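Local coordinates for lactate dehydrogenase (PDB 6CT6), which probably catalyses the NADH-dependent reduction of pyruvate to lactate, and is held here with the cofactor and the substrate analogue oxamate, at residues Gly21-Phe26 with Ser241-Pro246; Lys31-Val36 with Met253-Leu258. One frame throughout, in Å; residues are numbered along the deposited sequence.

Contact 1 of 2, residues Gly21-Phe26 with Ser241-Pro246. With OXM (oxamic acid), chain F; NAI (1,4-dihydronicotinamide adenine dinucleotide), chain D.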
ATOM      1  N   GLY B  21      -4.744  -4.389   6.683  1.00 24.03           N
ATOM      2  CA  GLY B  21      -6.036  -3.807   6.355  1.00 25.80           C
ATOM      3  C   GLY B  21      -5.916  -2.589   5.459  1.00 28.60           C
ATOM      4  O   GLY B  21      -6.651  -2.451   4.477  1.00 27.14           O
ATOM      5  N   GLY B  22      -4.978  -1.695   5.775  1.00 25.44           N
ATOM      6  CA  GLY B  22      -4.782  -0.515   4.946  1.00 27.65           C
ATOM      7  C   GLY B  22      -4.326  -0.872   3.545  1.00 27.43           C
ATOM      8  O   GLY B  22      -4.799  -0.303   2.559  1.00 25.59           O
ATOM      9  N   THR B  23      -3.388  -1.815   3.444  1.00 28.22           N
ATOM     10  CA  THR B  23      -2.944  -2.304   2.144  1.00 28.85           C
ATOM     11  C   THR B  23      -4.118  -2.799   1.309  1.00 26.85           C
ATOM     12  O   THR B  23      -4.207  -2.506   0.110  1.00 24.93           O
ATOM     13  CB  THR B  23      -1.913  -3.421   2.342  1.00 27.98           C
ATOM     14  OG1 THR B  23      -0.734  -2.881   2.950  1.00 28.92           O
ATOM     15  CG2 THR B  23      -1.544  -4.085   1.017  1.00 30.40           C
ATOM     16  N   MET B  24      -5.029  -3.557   1.923  1.00 24.42           N
ATOM     17  CA  MET B  24      -6.149  -4.118   1.175  1.00 27.39           C
ATOM     18  C   MET B  24      -7.134  -3.035   0.753  1.00 30.04           C
ATOM     19  O   MET B  24      -7.702  -3.099  -0.344  1.00 24.24           O
ATOM     20  CB  MET B  24      -6.843  -5.194   2.012  1.00 22.15           C
ATOM     21  CG  MET B  24      -5.974  -6.427   2.261  1.00 23.78           C
ATOM     22  SD  MET B  24      -6.813  -7.775   3.120  1.00 26.61           S
ATOM     23  CE  MET B  24      -7.202  -7.019   4.702  1.00 31.24           C
ATOM     24  N   ALA B  25      -7.350  -2.030   1.604  1.00 25.06           N
ATOM     25  CA  ALA B  25      -8.215  -0.916   1.227  1.00 25.54           C
ATOM     26  C   ALA B  25      -7.624  -0.142   0.055  1.00 25.34           C
ATOM     27  O   ALA B  25      -8.349   0.273  -0.857  1.00 25.39           O
ATOM     28  CB  ALA B  25      -8.426   0.007   2.426  1.00 25.93           C
ATOM     29  N   PHE B  26      -6.309   0.068   0.072  1.00 23.70           N
ATOM     30  CA  PHE B  26      -5.612   0.680  -1.054  1.00 25.50           C
ATOM     31  C   PHE B  26      -5.868  -0.096  -2.343  1.00 26.33           C
ATOM     32  O   PHE B  26      -6.130   0.496  -3.396  1.00 22.32           O
ATOM     33  CB  PHE B  26      -4.118   0.740  -0.726  1.00 19.47           C
ATOM     34  CG  PHE B  26      -3.292   1.561  -1.681  1.00 24.38           C
ATOM     35  CD1 PHE B  26      -3.778   2.731  -2.248  1.00 25.14           C
ATOM     36  CD2 PHE B  26      -1.992   1.177  -1.971  1.00 20.14           C
ATOM     37  CE1 PHE B  26      -2.982   3.478  -3.105  1.00 24.54           C
ATOM     38  CE2 PHE B  26      -1.202   1.916  -2.820  1.00 23.03           C
ATOM     39  CZ  PHE B  26      -1.692   3.068  -3.389  1.00 23.99           C
ATOM     40  N   SER B 241       5.449  -7.383  10.691  1.00 38.51           N
ATOM     41  CA  SER B 241       5.663  -8.475   9.751  1.00 33.77           C
ATOM     42  C   SER B 241       5.169  -8.041   8.375  1.00 32.24           C
ATOM     43  O   SER B 241       4.709  -6.911   8.188  1.00 28.32           O
ATOM     44  CB  SER B 241       4.972  -9.752  10.250  1.00 32.76           C
ATOM     45  OG  SER B 241       3.653  -9.488  10.699  1.00 43.16           O
ATOM     46  N   ALA B 242       5.275  -8.944   7.403  1.00 29.25           N
ATOM     47  CA  ALA B 242       4.948  -8.604   6.024  1.00 27.67           C
ATOM     48  C   ALA B 242       3.509  -8.117   5.918  1.00 27.90           C
ATOM     49  O   ALA B 242       2.625  -8.561   6.655  1.00 30.55           O
ATOM     50  CB  ALA B 242       5.151  -9.815   5.110  1.00 32.74           C
ATOM     51  N   TYR B 243       3.267  -7.198   4.978  1.00 29.85           N
ATOM     52  CA  TYR B 243       1.895  -6.760   4.728  1.00 27.13           C
ATOM     53  C   TYR B 243       1.533  -6.520   3.269  1.00 29.41           C
ATOM     54  O   TYR B 243       0.337  -6.538   2.961  1.00 31.18           O
ATOM     55  CB  TYR B 243       1.566  -5.491   5.532  1.00 26.64           C
ATOM     56  CG  TYR B 243       2.589  -4.370   5.502  1.00 28.51           C
ATOM     57  CD1 TYR B 243       2.432  -3.276   4.656  1.00 26.89           C
ATOM     58  CD2 TYR B 243       3.685  -4.381   6.358  1.00 31.44           C
ATOM     59  CE1 TYR B 243       3.352  -2.239   4.650  1.00 26.97           C
ATOM     60  CE2 TYR B 243       4.606  -3.349   6.357  1.00 29.75           C
ATOM     61  CZ  TYR B 243       4.435  -2.284   5.503  1.00 32.43           C
ATOM     62  OH  TYR B 243       5.352  -1.257   5.502  1.00 33.92           O
ATOM     63  N   TYR B 244       2.479  -6.331   2.346  1.00 26.79           N
ATOM     64  CA  TYR B 244       2.091  -6.120   0.953  1.00 26.75           C
ATOM     65  C   TYR B 244       1.604  -7.416   0.313  1.00 27.98           C
ATOM     66  O   TYR B 244       0.448  -7.513  -0.114  1.00 25.79           O
ATOM     67  CB  TYR B 244       3.252  -5.515   0.163  1.00 28.14           C
ATOM     68  CG  TYR B 244       3.493  -4.072   0.522  1.00 25.43           C
ATOM     69  CD1 TYR B 244       2.555  -3.097   0.211  1.00 29.53           C
ATOM     70  CD2 TYR B 244       4.647  -3.684   1.188  1.00 26.27           C
ATOM     71  CE1 TYR B 244       2.761  -1.777   0.547  1.00 27.78           C
ATOM     72  CE2 TYR B 244       4.865  -2.365   1.527  1.00 25.84           C
ATOM     73  CZ  TYR B 244       3.918  -1.416   1.205  1.00 28.52           C
ATOM     74  OH  TYR B 244       4.123  -0.100   1.538  1.00 29.31           O
ATOM     75  N   ALA B 245       2.468  -8.427   0.239  1.00 24.03           N
ATOM     76  CA  ALA B 245       2.050  -9.694  -0.353  1.00 24.72           C
ATOM     77  C   ALA B 245       0.891 -10.338   0.400  1.00 26.96           C
ATOM     78  O   ALA B 245       0.008 -10.911  -0.260  1.00 25.95           O
ATOM     79  CB  ALA B 245       3.248 -10.649  -0.440  1.00 27.65           C
ATOM     80  N   PRO B 246       0.824 -10.299   1.736  1.00 26.23           N
ATOM     81  CA  PRO B 246      -0.371 -10.839   2.411  1.00 26.82           C
ATOM     82  C   PRO B 246      -1.664 -10.140   2.024  1.00 28.02           C
ATOM     83  O   PRO B 246      -2.689 -10.810   1.833  1.00 25.57           O
ATOM     84  CB  PRO B 246      -0.045 -10.644   3.899  1.00 25.99           C
ATOM     85  CG  PRO B 246       1.435 -10.649   3.966  1.00 27.76           C
ATOM     86  CD  PRO B 246       1.919 -10.031   2.684  1.00 26.17           C
TER
HETATM   87  C1  OXM F 403       3.616 -14.056   8.760  1.00 64.51           C
HETATM   88  N1  OXM F 403       4.293 -13.149   9.675  1.00 58.84           N
HETATM   89  O1  OXM F 403       2.653 -14.656   9.118  1.00 54.44           O
HETATM   90  C2  OXM F 403       4.141 -14.244   7.334  1.00 46.67           C
HETATM   91  O2  OXM F 403       4.301 -15.402   6.868  1.00 38.52           O
HETATM   92  O3  OXM F 403       4.410 -13.244   6.619  1.00 31.58           O
HETATM   93  PA  NAI D 401      -1.618  -4.632  12.870  1.00 35.50           P
HETATM   94  O1A NAI D 401      -1.335  -4.595  14.355  1.00 34.73           O
HETATM   95  O2A NAI D 401      -0.979  -3.608  11.962  1.00 28.53           O
HETATM   96  O5B NAI D 401      -3.212  -4.534  12.689  1.00 30.36           O
HETATM   97  C5B NAI D 401      -4.092  -5.226  13.569  1.00 34.87           C
HETATM   98  C4B NAI D 401      -5.265  -4.307  13.865  1.00 34.25           C
HETATM   99  O4B NAI D 401      -6.351  -5.013  14.469  1.00 33.56           O
HETATM  100  C3B NAI D 401      -4.885  -3.187  14.828  1.00 36.27           C
HETATM  101  O3B NAI D 401      -5.055  -1.925  14.180  1.00 32.50           O
HETATM  102  C2B NAI D 401      -5.838  -3.340  15.999  1.00 35.73           C
HETATM  103  O2B NAI D 401      -6.257  -2.088  16.545  1.00 33.01           O
HETATM  104  C1B NAI D 401      -6.985  -4.080  15.337  1.00 35.94           C
HETATM  105  N9A NAI D 401      -7.930  -4.743  16.262  1.00 36.71           N
HETATM  106  C8A NAI D 401      -7.718  -5.252  17.493  1.00 34.17           C
HETATM  107  N7A NAI D 401      -8.877  -5.767  17.990  1.00 33.74           N
HETATM  108  C5A NAI D 401      -9.840  -5.577  17.068  1.00 33.76           C
HETATM  109  C6A NAI D 401     -11.280  -5.868  16.928  1.00 35.39           C
HETATM  110  N6A NAI D 401     -11.964  -6.490  17.911  1.00 35.70           N
HETATM  111  N1A NAI D 401     -11.896  -5.493  15.783  1.00 38.38           N
HETATM  112  C2A NAI D 401     -11.238  -4.873  14.784  1.00 34.30           C
HETATM  113  N3A NAI D 401      -9.932  -4.579  14.849  1.00 33.84           N
HETATM  114  C4A NAI D 401      -9.204  -4.901  15.939  1.00 35.43           C
HETATM  115  O3  NAI D 401      -1.271  -6.116  12.330  1.00 32.56           O
HETATM  116  PN  NAI D 401      -1.104  -6.536  10.777  1.00 31.39           P
HETATM  117  O1N NAI D 401       0.331  -6.306  10.367  1.00 31.63           O
HETATM  118  O2N NAI D 401      -2.227  -5.918   9.977  1.00 33.65           O
HETATM  119  O5D NAI D 401      -1.337  -8.127  10.874  1.00 32.65           O
HETATM  120  C5D NAI D 401      -2.607  -8.617  11.288  1.00 35.02           C
HETATM  121  C4D NAI D 401      -2.597 -10.126  11.488  1.00 38.08           C
HETATM  122  O4D NAI D 401      -2.260 -10.809  10.273  1.00 37.92           O
HETATM  123  C3D NAI D 401      -1.566 -10.541  12.526  1.00 36.94           C
HETATM  124  O3D NAI D 401      -2.148 -11.522  13.387  1.00 33.88           O
HETATM  125  C2D NAI D 401      -0.447 -11.143  11.708  1.00 38.77           C
HETATM  126  O2D NAI D 401       0.328 -12.101  12.431  1.00 37.63           O
HETATM  127  C1D NAI D 401      -1.245 -11.769  10.577  1.00 37.49           C
HETATM  128  N1N NAI D 401      -0.491 -12.154   9.376  1.00 36.61           N
HETATM  129  C2N NAI D 401      -0.937 -13.250   8.760  1.00 39.26           C
HETATM  130  C3N NAI D 401      -0.357 -13.744   7.612  1.00 37.79           C
HETATM  131  C7N NAI D 401      -0.945 -14.991   7.020  1.00 37.65           C
HETATM  132  O7N NAI D 401      -2.040 -15.368   7.405  1.00 31.70           O
HETATM  133  N7N NAI D 401      -0.264 -15.669   6.106  1.00 38.33           N
HETATM  134  C4N NAI D 401       0.824 -13.057   6.981  1.00 36.67           C
HETATM  135  C5N NAI D 401       1.222 -11.874   7.740  1.00 42.02           C
HETATM  136  C6N NAI D 401       0.550 -11.466   8.892  1.00 39.71           C

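Contact 2 of 2, residues Lys31-Val36 with Met253-Leu258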
ATOM      1  N   LYS B  31      -8.180  -0.945  -7.720  1.00 29.50           N
ATOM      2  CA  LYS B  31      -8.814  -1.919  -8.599  1.00 27.82           C
ATOM      3  C   LYS B  31     -10.286  -1.629  -8.864  1.00 24.95           C
ATOM      4  O   LYS B  31     -10.895  -2.320  -9.688  1.00 26.39           O
ATOM      5  CB  LYS B  31      -8.686  -3.332  -8.008  1.00 31.32           C
ATOM      6  CG  LYS B  31      -7.259  -3.865  -7.931  1.00 27.94           C
ATOM      7  CD  LYS B  31      -7.190  -5.194  -7.177  1.00 33.14           C
ATOM      8  CE  LYS B  31      -7.670  -6.370  -8.020  1.00 37.89           C
ATOM      9  NZ  LYS B  31      -6.734  -6.697  -9.130  1.00 48.90           N
ATOM     10  N   GLU B  32     -10.866  -0.626  -8.206  1.00 25.98           N
ATOM     11  CA  GLU B  32     -12.307  -0.379  -8.270  1.00 28.26           C
ATOM     12  C   GLU B  32     -13.081  -1.654  -7.961  1.00 31.68           C
ATOM     13  O   GLU B  32     -14.063  -1.991  -8.627  1.00 29.86           O
ATOM     14  CB  GLU B  32     -12.720   0.176  -9.632  1.00 31.08           C
ATOM     15  CG  GLU B  32     -12.049   1.472 -10.014  1.00 31.57           C
ATOM     16  CD  GLU B  32     -12.477   1.954 -11.384  1.00 43.59           C
ATOM     17  OE1 GLU B  32     -13.699   1.994 -11.645  1.00 38.03           O
ATOM     18  OE2 GLU B  32     -11.593   2.277 -12.206  1.00 43.88           O
ATOM     19  N   LEU B  33     -12.624  -2.380  -6.943  1.00 26.84           N
ATOM     20  CA  LEU B  33     -13.233  -3.665  -6.633  1.00 26.23           C
ATOM     21  C   LEU B  33     -14.573  -3.499  -5.932  1.00 28.34           C
ATOM     22  O   LEU B  33     -15.477  -4.319  -6.127  1.00 29.76           O
ATOM     23  CB  LEU B  33     -12.280  -4.497  -5.776  1.00 28.72           C
ATOM     24  CG  LEU B  33     -12.735  -5.921  -5.473  1.00 29.50           C
ATOM     25  CD1 LEU B  33     -12.995  -6.701  -6.758  1.00 32.92           C
ATOM     26  CD2 LEU B  33     -11.690  -6.618  -4.629  1.00 34.41           C
ATOM     27  N   GLY B  34     -14.715  -2.452  -5.133  1.00 28.33           N
ATOM     28  CA  GLY B  34     -15.948  -2.191  -4.420  1.00 26.23           C
ATOM     29  C   GLY B  34     -15.702  -1.151  -3.353  1.00 23.16           C
ATOM     30  O   GLY B  34     -14.566  -0.749  -3.089  1.00 24.94           O
ATOM     31  N   ASP B  35     -16.797  -0.698  -2.750  1.00 25.57           N
ATOM     32  CA  ASP B  35     -16.683   0.198  -1.610  1.00 27.97           C
ATOM     33  C   ASP B  35     -16.186  -0.573  -0.391  1.00 27.60           C
ATOM     34  O   ASP B  35     -16.383  -1.786  -0.270  1.00 29.41           O
ATOM     35  CB  ASP B  35     -18.024   0.874  -1.320  1.00 27.62           C
ATOM     36  CG  ASP B  35     -18.349   1.974  -2.321  1.00 33.90           C
ATOM     37  OD1 ASP B  35     -17.439   2.408  -3.065  1.00 30.14           O
ATOM     38  OD2 ASP B  35     -19.517   2.416  -2.358  1.00 36.25           O
ATOM     39  N   VAL B  36     -15.526   0.146   0.516  1.00 28.33           N
ATOM     40  CA  VAL B  36     -14.773  -0.457   1.609  1.00 30.33           C
ATOM     41  C   VAL B  36     -15.131   0.245   2.910  1.00 28.21           C
ATOM     42  O   VAL B  36     -15.287   1.470   2.937  1.00 30.25           O
ATOM     43  CB  VAL B  36     -13.251  -0.354   1.365  1.00 28.08           C
ATOM     44  CG1 VAL B  36     -12.463  -0.934   2.537  1.00 28.82           C
ATOM     45  CG2 VAL B  36     -12.862  -1.035   0.067  1.00 28.30           C
ATOM     46  N   MET B 253      -8.252 -13.485  -3.461  1.00 22.26           N
ATOM     47  CA  MET B 253      -9.249 -14.473  -3.058  1.00 25.17           C
ATOM     48  C   MET B 253     -10.637 -13.847  -3.014  1.00 25.71           C
ATOM     49  O   MET B 253     -11.608 -14.421  -3.522  1.00 24.96           O
ATOM     50  CB  MET B 253      -8.881 -15.062  -1.696  1.00 27.97           C
ATOM     51  CG  MET B 253      -7.581 -15.857  -1.688  1.00 29.88           C
ATOM     52  SD  MET B 253      -6.945 -16.172  -0.019  1.00 27.70           S
ATOM     53  CE  MET B 253      -8.276 -17.148   0.678  1.00 29.18           C
ATOM     54  N   ALA B 254     -10.745 -12.655  -2.419  1.00 26.03           N
ATOM     55  CA  ALA B 254     -12.028 -11.961  -2.362  1.00 24.96           C
ATOM     56  C   ALA B 254     -12.537 -11.635  -3.760  1.00 24.89           C
ATOM     57  O   ALA B 254     -13.742 -11.709  -4.023  1.00 25.37           O
ATOM     58  CB  ALA B 254     -11.891 -10.683  -1.538  1.00 26.13           C
ATOM     59  N   GLU B 255     -11.632 -11.256  -4.663  1.00 24.04           N
ATOM     60  CA  GLU B 255     -12.032 -10.946  -6.032  1.00 27.79           C
ATOM     61  C   GLU B 255     -12.579 -12.181  -6.731  1.00 25.01           C
ATOM     62  O   GLU B 255     -13.545 -12.097  -7.497  1.00 25.98           O
ATOM     63  CB  GLU B 255     -10.840 -10.377  -6.800  1.00 26.82           C
ATOM     64  CG  GLU B 255     -11.147  -9.964  -8.225  1.00 34.17           C
ATOM     65  CD  GLU B 255      -9.908  -9.525  -8.975  1.00 34.97           C
ATOM     66  OE1 GLU B 255      -8.915 -10.285  -8.980  1.00 41.96           O
ATOM     67  OE2 GLU B 255      -9.922  -8.419  -9.550  1.00 39.06           O
ATOM     68  N   SER B 256     -11.968 -13.339  -6.478  1.00 26.34           N
ATOM     69  CA  SER B 256     -12.442 -14.579  -7.077  1.00 30.55           C
ATOM     70  C   SER B 256     -13.864 -14.892  -6.630  1.00 26.51           C
ATOM     71  O   SER B 256     -14.683 -15.363  -7.427  1.00 28.02           O
ATOM     72  CB  SER B 256     -11.489 -15.722  -6.718  1.00 26.71           C
ATOM     73  OG  SER B 256     -11.693 -16.848  -7.556  1.00 28.38           O
ATOM     74  N   TYR B 257     -14.181 -14.627  -5.361  1.00 22.62           N
ATOM     75  CA  TYR B 257     -15.549 -14.805  -4.885  1.00 24.82           C
ATOM     76  C   TYR B 257     -16.494 -13.797  -5.527  1.00 27.59           C
ATOM     77  O   TYR B 257     -17.584 -14.156  -5.989  1.00 29.62           O
ATOM     78  CB  TYR B 257     -15.606 -14.671  -3.362  1.00 27.21           C
ATOM     79  CG  TYR B 257     -17.024 -14.624  -2.841  1.00 26.36           C
ATOM     80  CD1 TYR B 257     -17.759 -15.788  -2.674  1.00 28.33           C
ATOM     81  CD2 TYR B 257     -17.638 -13.416  -2.547  1.00 24.28           C
ATOM     82  CE1 TYR B 257     -19.060 -15.754  -2.216  1.00 29.30           C
ATOM     83  CE2 TYR B 257     -18.941 -13.371  -2.087  1.00 30.87           C
ATOM     84  CZ  TYR B 257     -19.646 -14.546  -1.925  1.00 27.73           C
ATOM     85  OH  TYR B 257     -20.940 -14.512  -1.468  1.00 33.47           O
ATOM     86  N   LEU B 258     -16.093 -12.522  -5.556  1.00 24.90           N
ATOM     87  CA  LEU B 258     -16.993 -11.463  -6.003  1.00 22.88           C
ATOM     88  C   LEU B 258     -17.303 -11.560  -7.492  1.00 25.09           C
ATOM     89  O   LEU B 258     -18.401 -11.187  -7.919  1.00 28.99           O
ATOM     90  CB  LEU B 258     -16.382 -10.096  -5.695  1.00 24.27           C
ATOM     91  CG  LEU B 258     -16.338  -9.672  -4.224  1.00 23.95           C
ATOM     92  CD1 LEU B 258     -15.504  -8.408  -4.066  1.00 24.55           C
ATOM     93  CD2 LEU B 258     -17.746  -9.461  -3.695  1.00 26.05           C
TER

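Contact 1 of 2, residues Gly21-Phe26 with Ser241-Pro246
Thr23 overlaps Tyr243 and Tyr244, where helix 244-259 begins. Its OG1 comes to the edge of the Tyr243 ring, near the ring plane and 3.6 Å from Tyr243 CD1, with the two side chains crossing at about a right angle. Both branches lie near the Tyr243 carbonyl oxygen, Thr23 CG2 at 3.7 Å from it; CG2, anti to the backbone N, alone also comes near Tyr244 O, at 4.1 Å. The hydroxyl has its polar partner within its own helix, the carbonyl oxygen of Met19, and its approach to Tyr243 is a close edge contact, not a hydrogen bond. With CG between its backbone N and carbonyl carbon (chi1 47°), Tyr243, the N-cap residue, turns its ring edge to Thr23 and lays CE1 3.4 Å above one face of the Tyr244 ring, offset toward the rim. On the ligand side, Pro246 CG packs 3.9 Å from C4N of the NADH, the nicotinamide carbon that carries the transferable hydride, while Ser241 CB lies 3.5 Å from N1 of oxamate. No polar bond joins the two segments: Thr23 OG1 is paired with Met19 O, the Tyr243, Tyr244 and Ala245 amides with Asp52 of the second subunit, and Tyr244 O with Thr248 OG1, so the interface between them rests on van der Waals packing.

Contact 2 of 2, residues Lys31-Val36 with Met253-Leu258
Leu33 and Leu258 form the close-packed part of this contact, with CG of Leu33 lying 4.0 Å from CD1 of Leu258 as the two side chains pass at a slant. Leu33 holds CG anti to its backbone N (chi1 -175°), which carries the isobutyl group out to helix 244-259; there it also meets the aliphatic part of Glu255, Leu33 CD1 lying 4.0 Å from Glu255 CG. Leu33 is buried and also packs on Ile12 of strand 11-15, while Leu258 touches Val80 of strand 80-83, so the pair sits over the ends of neighbouring strands. The outer side is looser. Lys31 is exposed, and its chain, bent at chi3 and chi4, runs across the extended Glu255 at about a right angle. Its CE is 3.4 Å from Glu255 OE2, closer than NZ, which makes a long salt bridge of 3.6 Å to the same oxygen. The charge attraction is therefore probably modest, and much of the touching is done by the methylene group. Between Lys31 and Leu33 the chain turns at Glu32, whose positive phi (51°) closes helix 19-31 in a Schellman motif and directs the backbone toward strand 35-39. This is the helix-to-strand link of the first beta-alpha-beta unit in a Rossmann fold, here packed against a helix from the C-terminal part of the chain.

In the fold
Contacts 1 and 2 lie along one seam, their centres about 14 Å apart. Helix 244-259 serves both: its first turn belongs to contact 1 and its last turns to contact 2. On the other side, helix 19-31 supplies contact 1 and leads through the turn 32-34 into strand 35-39, so the nucleotide-binding unit meets the beginning and the end of a single helix. The two also touch directly, Ala25 CB lying 4.1 Å from Val36 CG1. Only contact 1 borders the ligands, with Ala242 CB 3.8 Å from O3 of oxamate; the amides of Met19 and Ile20, just ahead of segment 21-26, bond the cofactor, probably at its diphosphate. Contact 2 lies farther along the seam, outside the cofactor and oxamate pockets.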